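Local coordinates for protein endo-1,4-beta-xylanase C (Paenibacillus barcinonensis, PDB 4XUR) that hydrolyses internal beta-1,4 linkages of xylan, the part described here being its second family 22 carbohydrate-binding module, which holds xylotetraose, at residues Trp28-Glu34 and Tyr59-Val64; Gln91-Leu97 and Met144-Pro149. All coordinates share one frame; numbering follows the deposited sequence.

From the N terminus, the chain first passes through the loop 28-34, which joins strand 16-18 to strand 35-40. Interaction 1 closes when residues 59-64 come back alongside it after the hairpin of strands 35-40 and 48-53. Only later does strand 90-101 run by, and interaction 2 closes when strand 139-147 returns as its antiparallel neighbour. The two closures follow one another along the chain, neither nested nor crossing, yet they meet in space: Pro62 and Val64 probably pair through backbone hydrogen bonds with Ala146 and Met144. Strand 63-65 thereby edges the four-stranded sheet, and Arg31, Tyr59, Tyr145 and Glu147 are gathered along one xylan-binding cleft.

Interaction 1: Trp28-Glu34 and Tyr59-Val64; sequences WRARGTE and YHGPLV. With XYP (beta-D-xylopyranose), chain D; XYP (beta-D-xylopyranose), chain B.
OE2 of Glu34 is gripped from opposite faces of its carboxylate, by Gly61 N across the contact at 2.9 Å and by Arg31 N within its own loop. OE1 takes Gly32 N on its syn lone pair, so three backbone N-H groups fix the carboxylate's rotation. The same flat group lies stacked over the His60 imidazole, the planes 15° apart, while ND1 of His60 bonds to Ser56. Arg31 bends at chi3 (73°), turning its guanidinium so that NH1 donates at 2.9 Å to Tyr59 O, near the guanidinium plane. NH2 forms a salt bridge with Glu98. Arg31 and Tyr59 line the glycan-binding cleft of this beta-sandwich carbohydrate-binding module: the Tyr59 ring lies flat beneath the chain D xylose, whose C3 sits over one face, and NH2 of Arg31 lies 3.1 Å from C5 of that sugar. Away from the sugars, Arg29 and Leu63 form a single antiparallel hydrogen-bonded bridge, with Arg29 N to Leu63 O at 2.8 Å. CD2 of Leu63 rests against one face of the Arg29 guanidinium. Val64 directs CG1 onto the Trp28 six-membered ring, a CH-pi contact 3.5 Å from its centroid, as Pro62 CB touches CE3 of Trp28.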
ATOM      1  N   TRP A  28       0.195  -9.910   3.608  1.00 11.85           N
ATOM      2  CA  TRP A  28      -0.180  -8.542   3.844  1.00 11.19           C
ATOM      3  C   TRP A  28      -0.270  -8.301   5.382  1.00 11.82           C
ATOM      4  O   TRP A  28      -0.757  -9.168   6.109  1.00 10.90           O
ATOM      5  CB  TRP A  28      -1.487  -8.220   3.163  1.00 10.66           C
ATOM      6  CG  TRP A  28      -1.361  -8.083   1.663  1.00 10.60           C
ATOM      7  CD1 TRP A  28      -1.404  -9.093   0.762  1.00 10.84           C
ATOM      8  CD2 TRP A  28      -1.152  -6.865   0.917  1.00 11.53           C
ATOM      9  NE1 TRP A  28      -1.241  -8.594  -0.514  1.00 10.37           N
ATOM     10  CE2 TRP A  28      -1.082  -7.219  -0.455  1.00 11.08           C
ATOM     11  CE3 TRP A  28      -0.992  -5.522   1.275  1.00 10.01           C
ATOM     12  CZ2 TRP A  28      -0.881  -6.294  -1.451  1.00 11.24           C
ATOM     13  CZ3 TRP A  28      -0.818  -4.592   0.294  1.00 10.82           C
ATOM     14  CH2 TRP A  28      -0.740  -4.961  -1.078  1.00  9.73           C
ATOM     15  N   ARG A  29       0.200  -7.156   5.843  1.00 11.76           N
ATOM     16  CA  ARG A  29       0.258  -6.839   7.293  1.00 11.60           C
ATOM     17  C   ARG A  29      -0.095  -5.362   7.553  1.00 11.64           C
ATOM     18  O   ARG A  29       0.030  -4.516   6.683  1.00 12.29           O
ATOM     19  CB  ARG A  29       1.570  -7.173   7.965  1.00 13.74           C
ATOM     20  CG  ARG A  29       2.823  -6.419   7.525  1.00 14.97           C
ATOM     21  CD  ARG A  29       3.990  -6.659   8.471  1.00 17.14           C
ATOM     22  NE  ARG A  29       5.230  -5.998   8.051  1.00 17.23           N
ATOM     23  CZ  ARG A  29       5.571  -4.734   8.304  1.00 18.59           C
ATOM     24  NH1 ARG A  29       4.746  -3.859   8.969  1.00 15.43           N
ATOM     25  NH2 ARG A  29       6.786  -4.291   7.882  1.00 18.64           N
ATOM     26  N   ALA A  30      -0.493  -5.102   8.805  1.00 12.39           N
ATOM     27  CA  ALA A  30      -0.629  -3.736   9.303  1.00 12.56           C
ATOM     28  C   ALA A  30       0.759  -3.107   9.616  1.00 12.15           C
ATOM     29  O   ALA A  30       1.768  -3.832   9.810  1.00 12.46           O
ATOM     30  CB  ALA A  30      -1.516  -3.766  10.576  1.00 13.72           C
ATOM     31  N   ARG A  31       0.799  -1.776   9.762  1.00 11.10           N
ATOM     32  CA  ARG A  31       1.998  -1.046  10.109  1.00 10.56           C
ATOM     33  C   ARG A  31       2.030  -0.602  11.589  1.00 10.46           C
ATOM     34  O   ARG A  31       3.086  -0.241  12.112  1.00 11.65           O
ATOM     35  CB  ARG A  31       2.140   0.158   9.186  1.00 10.79           C
ATOM     36  CG  ARG A  31       2.206  -0.269   7.716  1.00  9.96           C
ATOM     37  CD  ARG A  31       2.605   0.901   6.773  1.00 10.55           C
ATOM     38  NE  ARG A  31       3.996   1.236   6.914  1.00 10.75           N
ATOM     39  CZ  ARG A  31       4.480   2.467   7.147  1.00 10.51           C
ATOM     40  NH1 ARG A  31       3.660   3.502   7.319  1.00 10.85           N
ATOM     41  NH2 ARG A  31       5.801   2.628   7.214  1.00 10.57           N
ATOM     42  N   GLY A  32       0.858  -0.588  12.223  1.00 10.86           N
ATOM     43  CA  GLY A  32       0.713  -0.284  13.659  1.00 11.97           C
ATOM     44  C   GLY A  32      -0.410  -1.083  14.255  1.00 12.33           C
ATOM     45  O   GLY A  32      -0.380  -2.290  14.270  1.00 12.38           O
ATOM     46  N   THR A  33      -1.414  -0.362  14.801  1.00 12.56           N
ATOM     47  CA  THR A  33      -2.519  -0.994  15.509  1.00 13.56           C
ATOM     48  C   THR A  33      -3.765  -1.184  14.674  1.00 13.37           C
ATOM     49  O   THR A  33      -4.814  -1.601  15.175  1.00 14.75           O
ATOM     50  CB  THR A  33      -2.866  -0.157  16.759  1.00 14.44           C
ATOM     51  OG1 THR A  33      -3.103   1.193  16.333  1.00 13.34           O
ATOM     52  CG2 THR A  33      -1.739  -0.193  17.735  1.00 14.24           C
ATOM     53  N   GLU A  34      -3.685  -0.876  13.386  1.00 13.64           N
ATOM     54  CA  GLU A  34      -4.847  -1.017  12.489  1.00 13.15           C
ATOM     55  C   GLU A  34      -5.182  -2.501  12.153  1.00 13.81           C
ATOM     56  O   GLU A  34      -4.392  -3.425  12.443  1.00 14.47           O
ATOM     57  CB  GLU A  34      -4.710  -0.155  11.238  1.00 13.52           C
ATOM     58  CG  GLU A  34      -3.731  -0.658  10.164  1.00 12.67           C
ATOM     59  CD  GLU A  34      -2.294  -0.435  10.437  1.00 11.88           C
ATOM     60  OE1 GLU A  34      -1.869  -0.353  11.597  1.00 11.07           O
ATOM     61  OE2 GLU A  34      -1.499  -0.335   9.440  1.00 12.10           O
ATOM     62  N   TYR A  59      -0.244   7.040   8.712  1.00 11.49           N
ATOM     63  CA  TYR A  59       0.654   5.990   8.221  1.00 11.63           C
ATOM     64  C   TYR A  59       0.156   4.534   8.387  1.00 11.62           C
ATOM     65  O   TYR A  59       0.840   3.597   7.918  1.00 10.59           O
ATOM     66  CB  TYR A  59       2.055   6.180   8.820  1.00 11.93           C
ATOM     67  CG  TYR A  59       2.177   6.067  10.301  1.00 14.80           C
ATOM     68  CD1 TYR A  59       2.239   4.826  10.927  1.00 15.15           C
ATOM     69  CD2 TYR A  59       2.261   7.220  11.110  1.00 15.15           C
ATOM     70  CE1 TYR A  59       2.365   4.724  12.315  1.00 17.61           C
ATOM     71  CE2 TYR A  59       2.401   7.118  12.505  1.00 16.54           C
ATOM     72  CZ  TYR A  59       2.456   5.865  13.088  1.00 16.80           C
ATOM     73  OH  TYR A  59       2.591   5.733  14.474  1.00 18.54           O
ATOM     74  N   HIS A  60      -0.984   4.344   9.028  1.00 11.15           N
ATOM     75  CA  HIS A  60      -1.662   3.047   9.042  1.00 11.00           C
ATOM     76  C   HIS A  60      -2.205   2.723   7.655  1.00 10.23           C
ATOM     77  O   HIS A  60      -2.863   3.542   7.019  1.00 10.59           O
ATOM     78  CB  HIS A  60      -2.790   3.028  10.096  1.00 11.39           C
ATOM     79  CG  HIS A  60      -2.300   3.109  11.478  1.00 11.02           C
ATOM     80  ND1 HIS A  60      -3.145   3.261  12.569  1.00 11.44           N
ATOM     81  CD2 HIS A  60      -1.056   3.011  11.983  1.00 10.33           C
ATOM     82  CE1 HIS A  60      -2.416   3.281  13.675  1.00 11.88           C
ATOM     83  NE2 HIS A  60      -1.151   3.126  13.351  1.00 11.41           N
ATOM     84  N   GLY A  61      -1.959   1.503   7.211  1.00 10.26           N
ATOM     85  CA  GLY A  61      -2.338   1.056   5.882  1.00  9.95           C
ATOM     86  C   GLY A  61      -1.815  -0.317   5.575  1.00  9.75           C
ATOM     87  O   GLY A  61      -0.994  -0.846   6.355  1.00  9.95           O
ATOM     88  N   PRO A  62      -2.315  -0.935   4.483  1.00  9.34           N
ATOM     89  CA  PRO A  62      -1.912  -2.324   4.199  1.00  8.69           C
ATOM     90  C   PRO A  62      -0.501  -2.366   3.559  1.00  7.89           C
ATOM     91  O   PRO A  62      -0.247  -1.576   2.657  1.00  7.97           O
ATOM     92  CB  PRO A  62      -2.996  -2.777   3.176  1.00  8.86           C
ATOM     93  CG  PRO A  62      -3.361  -1.512   2.461  1.00  9.15           C
ATOM     94  CD  PRO A  62      -3.145  -0.364   3.420  1.00  9.73           C
ATOM     95  N   LEU A  63       0.330  -3.248   4.029  1.00  7.81           N
ATOM     96  CA  LEU A  63       1.722  -3.348   3.539  1.00  7.18           C
ATOM     97  C   LEU A  63       2.026  -4.795   3.193  1.00  7.39           C
ATOM     98  O   LEU A  63       1.560  -5.719   3.881  1.00  7.39           O
ATOM     99  CB  LEU A  63       2.681  -2.903   4.633  1.00  7.91           C
ATOM    100  CG  LEU A  63       4.205  -3.009   4.477  1.00  7.57           C
ATOM    101  CD1 LEU A  63       4.921  -1.927   5.309  1.00  8.32           C
ATOM    102  CD2 LEU A  63       4.822  -4.358   4.905  1.00  7.73           C
ATOM    103  N   VAL A  64       2.878  -4.983   2.190  1.00  6.94           N
ATOM    104  CA  VAL A  64       3.468  -6.275   1.851  1.00  7.69           C
ATOM    105  C   VAL A  64       4.936  -6.176   1.407  1.00  6.41           C
ATOM    106  O   VAL A  64       5.317  -5.299   0.614  1.00  6.55           O
ATOM    107  CB  VAL A  64       2.554  -7.011   0.796  1.00  7.27           C
ATOM    108  CG1 VAL A  64       2.539  -6.308  -0.593  1.00  7.73           C
ATOM    109  CG2 VAL A  64       3.010  -8.476   0.609  1.00  7.66           C
TER
HETATM  110  C1  XYP D   2       6.112   4.215  11.713  1.00 18.73           C
HETATM  111  C2  XYP D   2       6.595   5.590  12.058  1.00 20.51           C
HETATM  112  C3  XYP D   2       6.020   6.641  11.158  1.00 18.99           C
HETATM  113  C4  XYP D   2       6.235   6.227   9.688  1.00 18.86           C
HETATM  114  C5  XYP D   2       5.756   4.804   9.448  1.00 16.32           C
HETATM  115  O2  XYP D   2       6.234   5.883  13.455  1.00 20.22           O
HETATM  116  O3  XYP D   2       6.651   7.899  11.364  1.00 20.10           O
HETATM  117  O4  XYP D   2       5.511   7.095   8.869  1.00 18.84           O
HETATM  118  O5  XYP D   2       6.426   3.910  10.320  1.00 18.23           O
HETATM  119  O1  XYP B   1       4.178   0.368  15.704  1.00 47.89           O
HETATM  120  C1  XYP B   1       5.591   0.475  15.410  1.00 45.63           C
HETATM  121  C2  XYP B   1       5.867  -0.112  14.013  1.00 45.52           C
HETATM  122  C3  XYP B   1       6.508   0.847  13.005  1.00 43.50           C
HETATM  123  C4  XYP B   1       5.838   2.218  13.078  1.00 41.70           C
HETATM  124  C5  XYP B   1       5.277   2.635  14.463  1.00 43.97           C
HETATM  125  O2  XYP B   1       6.665  -1.292  14.078  1.00 44.53           O
HETATM  126  O3  XYP B   1       6.275   0.313  11.654  1.00 42.30           O
HETATM  127  O4  XYP B   1       6.794   3.158  12.592  1.00 35.92           O
HETATM  128  O5  XYP B   1       5.949   1.861  15.472  1.00 49.36           O

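Interaction 2: Gln91-Leu97 and Met144-Pro149; sequences QVINGSL and MYAETP. With XYP (beta-D-xylopyranose), chain C.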
ATOM      1  N   GLN A  91     -10.464  12.395  -1.111  1.00 20.02           N
ATOM      2  CA  GLN A  91      -9.324  12.200  -0.239  1.00 20.35           C
ATOM      3  C   GLN A  91      -8.122  11.654  -1.109  1.00 17.28           C
ATOM      4  O   GLN A  91      -8.338  10.847  -1.973  1.00 16.33           O
ATOM      5  CB  GLN A  91      -9.699  11.216   0.874  1.00 20.15           C
ATOM      6  CG  GLN A  91      -8.560  10.758   1.801  1.00 20.21           C
ATOM      7  CD  GLN A  91      -7.957  11.891   2.596  1.00 24.28           C
ATOM      8  OE1 GLN A  91      -8.678  12.568   3.335  1.00 23.17           O
ATOM      9  NE2 GLN A  91      -6.636  12.098   2.478  1.00 22.72           N
ATOM     10  N   VAL A  92      -6.929  12.115  -0.776  1.00 14.67           N
ATOM     11  CA  VAL A  92      -5.694  11.641  -1.420  1.00 14.96           C
ATOM     12  C   VAL A  92      -5.320  10.301  -0.801  1.00 15.34           C
ATOM     13  O   VAL A  92      -5.358  10.146   0.427  1.00 15.54           O
ATOM     14  CB  VAL A  92      -4.528  12.642  -1.166  1.00 16.74           C
ATOM     15  CG1 VAL A  92      -3.236  12.062  -1.660  1.00 16.86           C
ATOM     16  CG2 VAL A  92      -4.908  13.997  -1.813  1.00 17.29           C
ATOM     17  N   ILE A  93      -4.902   9.359  -1.629  1.00 13.24           N
ATOM     18  CA  ILE A  93      -4.255   8.123  -1.099  1.00 14.16           C
ATOM     19  C   ILE A  93      -2.882   8.021  -1.768  1.00 13.58           C
ATOM     20  O   ILE A  93      -2.752   8.300  -2.928  1.00 13.53           O
ATOM     21  CB  ILE A  93      -5.098   6.871  -1.389  1.00 15.78           C
ATOM     22  CG1 ILE A  93      -6.332   6.844  -0.497  1.00 16.83           C
ATOM     23  CG2 ILE A  93      -4.322   5.602  -1.080  1.00 15.73           C
ATOM     24  CD1 ILE A  93      -6.074   6.498   0.965  1.00 16.66           C
ATOM     25  N   ASN A  94      -1.894   7.599  -1.003  1.00 13.42           N
ATOM     26  CA  ASN A  94      -0.524   7.553  -1.501  1.00 12.81           C
ATOM     27  C   ASN A  94      -0.124   6.101  -1.619  1.00 11.51           C
ATOM     28  O   ASN A  94      -0.515   5.251  -0.795  1.00 11.20           O
ATOM     29  CB  ASN A  94       0.420   8.251  -0.477  1.00 13.63           C
ATOM     30  CG  ASN A  94       0.258   9.774  -0.460  1.00 15.49           C
ATOM     31  OD1 ASN A  94      -0.482  10.348  -1.273  1.00 17.59           O
ATOM     32  ND2 ASN A  94       0.926  10.430   0.479  1.00 16.60           N
ATOM     33  N   GLY A  95       0.645   5.781  -2.647  1.00  9.63           N
ATOM     34  CA  GLY A  95       1.415   4.504  -2.631  1.00  9.84           C
ATOM     35  C   GLY A  95       2.836   4.815  -2.172  1.00  9.35           C
ATOM     36  O   GLY A  95       3.458   5.761  -2.661  1.00 10.33           O
ATOM     37  N   SER A  96       3.345   4.008  -1.230  1.00  8.20           N
ATOM     38  CA  SER A  96       4.672   4.221  -0.633  1.00  8.00           C
ATOM     39  C   SER A  96       5.492   2.945  -0.513  1.00  7.65           C
ATOM     40  O   SER A  96       4.971   1.824  -0.600  1.00  7.10           O
ATOM     41  CB  SER A  96       4.523   4.872   0.715  1.00  7.48           C
ATOM     42  OG  SER A  96       3.887   6.115   0.641  1.00  8.46           O
ATOM     43  N   LEU A  97       6.796   3.129  -0.311  1.00  7.05           N
ATOM     44  CA  LEU A  97       7.717   2.082  -0.102  1.00  7.34           C
ATOM     45  C   LEU A  97       8.302   2.222   1.267  1.00  7.22           C
ATOM     46  O   LEU A  97       8.776   3.303   1.596  1.00  7.06           O
ATOM     47  CB  LEU A  97       8.848   2.073  -1.148  1.00  7.88           C
ATOM     48  CG  LEU A  97       8.446   2.038  -2.616  1.00  7.90           C
ATOM     49  CD1 LEU A  97       9.724   2.126  -3.425  1.00  8.62           C
ATOM     50  CD2 LEU A  97       7.626   0.811  -2.946  1.00  8.17           C
ATOM     51  N   MET A 144       5.845  -2.532  -0.302  1.00  8.27           N
ATOM     52  CA  MET A 144       4.895  -1.557  -0.822  1.00  8.83           C
ATOM     53  C   MET A 144       3.757  -1.370   0.177  1.00  8.96           C
ATOM     54  O   MET A 144       3.351  -2.299   0.820  1.00  9.22           O
ATOM     55  CB  MET A 144       4.368  -1.955  -2.163  1.00 11.02           C
ATOM     56  CG  MET A 144       3.487  -3.195  -2.179  1.00 11.42           C
ATOM     57  SD  MET A 144       2.857  -3.452  -3.851  1.00 15.91           S
ATOM     58  CE  MET A 144       1.825  -1.993  -4.010  1.00 13.17           C
ATOM     59  N   TYR A 145       3.214  -0.149   0.298  1.00  8.51           N
ATOM     60  CA  TYR A 145       2.069   0.058   1.154  1.00  8.40           C
ATOM     61  C   TYR A 145       1.228   1.227   0.700  1.00  8.42           C
ATOM     62  O   TYR A 145       1.717   2.049  -0.113  1.00  8.13           O
ATOM     63  CB  TYR A 145       2.470   0.210   2.646  1.00  8.61           C
ATOM     64  CG  TYR A 145       3.256   1.421   3.048  1.00  8.50           C
ATOM     65  CD1 TYR A 145       4.632   1.415   2.925  1.00  8.25           C
ATOM     66  CD2 TYR A 145       2.643   2.529   3.665  1.00  8.38           C
ATOM     67  CE1 TYR A 145       5.381   2.500   3.335  1.00  8.58           C
ATOM     68  CE2 TYR A 145       3.379   3.633   4.079  1.00  8.37           C
ATOM     69  CZ  TYR A 145       4.751   3.594   3.939  1.00  8.69           C
ATOM     70  OH  TYR A 145       5.541   4.667   4.352  1.00  9.51           O
ATOM     71  N   ALA A 146      -0.015   1.277   1.196  1.00  8.32           N
ATOM     72  CA  ALA A 146      -0.865   2.443   0.939  1.00  9.16           C
ATOM     73  C   ALA A 146      -1.127   3.175   2.216  1.00  9.74           C
ATOM     74  O   ALA A 146      -1.211   2.589   3.274  1.00  9.86           O
ATOM     75  CB  ALA A 146      -2.218   2.008   0.326  1.00  9.70           C
ATOM     76  N   GLU A 147      -1.328   4.500   2.084  1.00  9.76           N
ATOM     77  CA  GLU A 147      -1.558   5.360   3.245  1.00 10.31           C
ATOM     78  C   GLU A 147      -2.198   6.667   2.790  1.00 10.47           C
ATOM     79  O   GLU A 147      -2.392   6.904   1.630  1.00 10.19           O
ATOM     80  CB  GLU A 147      -0.259   5.667   3.941  1.00  9.88           C
ATOM     81  CG  GLU A 147       0.740   6.469   3.097  1.00 10.19           C
ATOM     82  CD  GLU A 147       2.020   6.738   3.827  1.00 10.64           C
ATOM     83  OE1 GLU A 147       2.058   6.728   5.105  1.00 10.38           O
ATOM     84  OE2 GLU A 147       3.024   6.985   3.125  1.00  9.81           O
ATOM     85  N   THR A 148      -2.543   7.515   3.759  1.00 11.26           N
ATOM     86  CA  THR A 148      -2.936   8.920   3.460  1.00 11.29           C
ATOM     87  C   THR A 148      -1.739   9.870   3.716  1.00 12.38           C
ATOM     88  O   THR A 148      -0.731   9.517   4.324  1.00 12.17           O
ATOM     89  CB  THR A 148      -4.180   9.339   4.272  1.00 11.90           C
ATOM     90  OG1 THR A 148      -4.054   8.952   5.639  1.00 12.32           O
ATOM     91  CG2 THR A 148      -5.345   8.658   3.725  1.00 11.75           C
ATOM     92  N   PRO A 149      -1.860  11.087   3.199  1.00 13.97           N
ATOM     93  CA  PRO A 149      -0.651  11.978   3.326  1.00 15.41           C
ATOM     94  C   PRO A 149      -0.190  12.214   4.752  1.00 19.15           C
ATOM     95  O   PRO A 149      -0.962  12.398   5.647  1.00 18.34           O
ATOM     96  CB  PRO A 149      -1.154  13.275   2.674  1.00 15.78           C
ATOM     97  CG  PRO A 149      -2.137  12.839   1.653  1.00 15.32           C
ATOM     98  CD  PRO A 149      -2.857  11.668   2.317  1.00 15.04           C
TER
HETATM   99  C1  XYP C   3       6.139   7.369   7.637  1.00 15.51           C
HETATM  100  C2  XYP C   3       5.107   7.732   6.569  1.00 15.36           C
HETATM  101  C3  XYP C   3       5.763   8.147   5.257  1.00 15.41           C
HETATM  102  C4  XYP C   3       6.850   9.212   5.535  1.00 16.28           C
HETATM  103  C5  XYP C   3       7.789   8.770   6.661  1.00 14.96           C
HETATM  104  O2  XYP C   3       4.299   6.595   6.293  1.00 13.13           O
HETATM  105  O3  XYP C   3       4.816   8.681   4.366  1.00 16.47           O
HETATM  106  O4  XYP C   3       7.598   9.377   4.308  1.00 16.45           O
HETATM  107  O5  XYP C   3       7.050   8.504   7.834  1.00 17.65           O
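Ser96 OG donates a 2.8 Å hydrogen bond to Glu147 OE2, tying two side chains that rise from the same face of the sheet but from non-paired positions. OE2 is met on its anti side, somewhat out of the carboxylate plane. Glu147 leaves the strand with CG between its backbone N and carbonyl carbon (chi1 64°) and then runs fully extended, carrying the carboxylate out to the chain C xylose. There OE1 accepts from O2 of that sugar at 2.5 Å and OE2 from its O3 at 2.8 Å, leaving OE2 held by two hydroxyls, one from protein and one from sugar.

Tyr145 takes a similar first torsion (chi1 67°), which lays its ring against strand 91-97. Ser96 CB sits over one ring face, 3.7 Å from the centroid in a CH-pi contact, and the phenol OH reaches O2 of the xylose at 3.0 Å; Arg31 makes a cation-pi contact with the ring. A leucine in place of Tyr145 would probably leave that sugar hydroxyl without its donor and Arg31 without an aromatic partner.

The backbones pair antiparallel, Asn94 with Glu147 and Ser96 with Tyr145 being the hydrogen-bonded pairs. Farther along, Pro149 CG packs on Val92 CG1 at 3.6 Å. Asn94 ND2 lies against Pro149 CA, whereas its OD1 bonds to Ser115. Ile93 CD1 meets the CG2 methyl of Thr148. On the reverse face Leu97 CD2 approaches Met144 CB; Met144 and Ala146 pack there against Phe80 of the other sheet. The two inner strands of this beta-sandwich thus turn an apolar side to the other sheet and present Tyr145 and Glu147 to the glycan, an arrangement consistent with a type B, chain-binding module of family 22.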